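Local coordinates for Two-component response regulator (Geobacillus stearothermophilus, PDB 6SWI), which probably binds DNA through its C-terminal helix-turn-helix domain to regulate transcription of genes for arabinan utilization, at residues A[21-25]-A[26-30]. Numbering follows the deposited sequence.
Sequences SDLTL and ESVAE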
loop_
_atom_site.group_PDB
_atom_site.type_symbol
_atom_site.label_atom_id
_atom_site.label_comp_id
_atom_site.label_asym_id
_atom_site.label_seq_id
_atom_site.Cartn_x
_atom_site.Cartn_y
_atom_site.Cartn_z
ATOM N N SER A 21 -10.920 -2.428 -1.924
ATOM C CA SER A 21 -10.518 -3.781 -2.272
ATOM C C SER A 21 -10.984 -4.191 -3.661
ATOM O O SER A 21 -10.542 -5.233 -4.148
ATOM C CB SER A 21 -11.010 -4.794 -1.241
ATOM O OG SER A 21 -12.413 -4.705 -1.101
ATOM N N ASP A 22 -11.854 -3.413 -4.304
ATOM C CA ASP A 22 -12.287 -3.693 -5.665
ATOM C C ASP A 22 -11.508 -2.893 -6.710
ATOM O O ASP A 22 -11.891 -2.878 -7.884
ATOM C CB ASP A 22 -13.790 -3.442 -5.815
ATOM C CG ASP A 22 -14.167 -1.984 -5.612
ATOM O OD1 ASP A 22 -13.363 -1.219 -5.038
ATOM O OD2 ASP A 22 -15.276 -1.600 -6.035
ATOM N N LEU A 23 -10.421 -2.235 -6.323
ATOM C CA LEU A 23 -9.643 -1.445 -7.272
ATOM C C LEU A 23 -8.800 -2.371 -8.146
ATOM O O LEU A 23 -7.938 -3.098 -7.637
ATOM C CB LEU A 23 -8.762 -0.455 -6.516
ATOM C CG LEU A 23 -7.976 0.527 -7.387
ATOM C CD1 LEU A 23 -8.919 1.416 -8.185
ATOM C CD2 LEU A 23 -7.048 1.364 -6.531
ATOM N N THR A 24 -9.037 -2.348 -9.459
ATOM C CA THR A 24 -8.306 -3.198 -10.385
ATOM C C THR A 24 -7.853 -2.371 -11.579
ATOM O O THR A 24 -8.363 -1.280 -11.839
ATOM C CB THR A 24 -9.171 -4.331 -10.941
ATOM O OG1 THR A 24 -10.215 -3.757 -11.740
ATOM C CG2 THR A 24 -9.781 -5.154 -9.805
ATOM N N LEU A 25 -6.896 -2.925 -12.321
ATOM C CA LEU A 25 -6.444 -2.282 -13.548
ATOM C C LEU A 25 -7.619 -2.008 -14.472
ATOM O O LEU A 25 -7.786 -0.892 -14.985
ATOM C CB LEU A 25 -5.409 -3.174 -14.233
ATOM C CG LEU A 25 -5.101 -2.718 -15.659
ATOM C CD1 LEU A 25 -4.063 -1.619 -15.669
ATOM C CD2 LEU A 25 -4.709 -3.871 -16.567
ATOM N N GLU A 26 -8.461 -3.020 -14.675
ATOM C CA GLU A 26 -9.610 -2.856 -15.554
ATOM C C GLU A 26 -10.536 -1.755 -15.055
ATOM O O GLU A 26 -11.068 -0.978 -15.849
ATOM C CB GLU A 26 -10.357 -4.185 -15.682
ATOM C CG GLU A 26 -9.652 -5.206 -16.565
ATOM C CD GLU A 26 -8.635 -6.056 -15.817
ATOM O OE1 GLU A 26 -8.139 -7.036 -16.419
ATOM O OE2 GLU A 26 -8.330 -5.755 -14.639
ATOM N N SER A 27 -10.725 -1.662 -13.738
ATOM C CA SER A 27 -11.616 -0.643 -13.193
ATOM C C SER A 27 -11.057 0.774 -13.355
ATOM O O SER A 27 -11.825 1.727 -13.551
ATOM C CB SER A 27 -11.958 -0.995 -11.744
ATOM O OG SER A 27 -10.929 -0.553 -10.888
ATOM N N VAL A 28 -9.734 0.938 -13.272
ATOM C CA VAL A 28 -9.133 2.243 -13.527
ATOM C C VAL A 28 -9.211 2.584 -15.006
ATOM O O VAL A 28 -9.483 3.732 -15.383
ATOM C CB VAL A 28 -7.686 2.287 -13.001
ATOM C CG1 VAL A 28 -7.002 3.595 -13.373
ATOM C CG2 VAL A 28 -7.670 2.088 -11.497
ATOM N N ALA A 29 -8.988 1.591 -15.871
ATOM C CA ALA A 29 -9.166 1.825 -17.299
ATOM C C ALA A 29 -10.587 2.290 -17.617
ATOM O O ALA A 29 -10.779 3.105 -18.529
ATOM C CB ALA A 29 -8.777 0.579 -18.098
ATOM N N GLU A 30 -11.592 1.809 -16.869
ATOM C CA GLU A 30 -12.952 2.323 -17.050
ATOM C C GLU A 30 -13.056 3.782 -16.620
ATOM O O GLU A 30 -13.668 4.601 -17.318
ATOM C CB GLU A 30 -13.992 1.492 -16.290
ATOM C CG GLU A 30 -13.773 -0.000 -16.216
ATOM C CD GLU A 30 -13.739 -0.673 -17.569
ATOM O OE1 GLU A 30 -12.628 -0.993 -18.044
ATOM O OE2 GLU A 30 -14.821 -0.892 -18.154
#
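Thr24 and Ser27 meet where the loop, extended at Leu23 and Thr24, turns into helix 25-32, the backbone being already helical at Leu25. Thr24 is the N-cap, and its role illustrates why helices are capped: the first turn of a helix has amide N-H groups with no preceding carbonyl to receive them, and a side chain steps in. Thr24 OG1, lodged between its own backbone N and carbonyl carbon (chi1 65°), accepts from Ser27 N at 2.9 Å. The carbonyl of Thr24 is gripped twice. Val28 N donates to Thr24 O at 3.0 Å. The hydroxyl Ser27 OG, tilted 18° from the carbonyl plane, donates to the same Thr24 O at 2.8 Å. One residue further along, Ala29 N donates to Leu25 O. Beside the cap, Leu23 CD1 lies against Val28 CG2 at 3.6 Å, the two side chains crossing at a slant; both also touch Tyr13 of helix 5-17, while Leu25 and Val28 reach Leu39 and Phe51. A valine in place of Thr24 would probably leave Ser27 N without its capping acceptor and weaken the helix start. The cap and the Leu23-Val28 contact together probably help define where helix 25-32 begins within the helix-turn-helix domain.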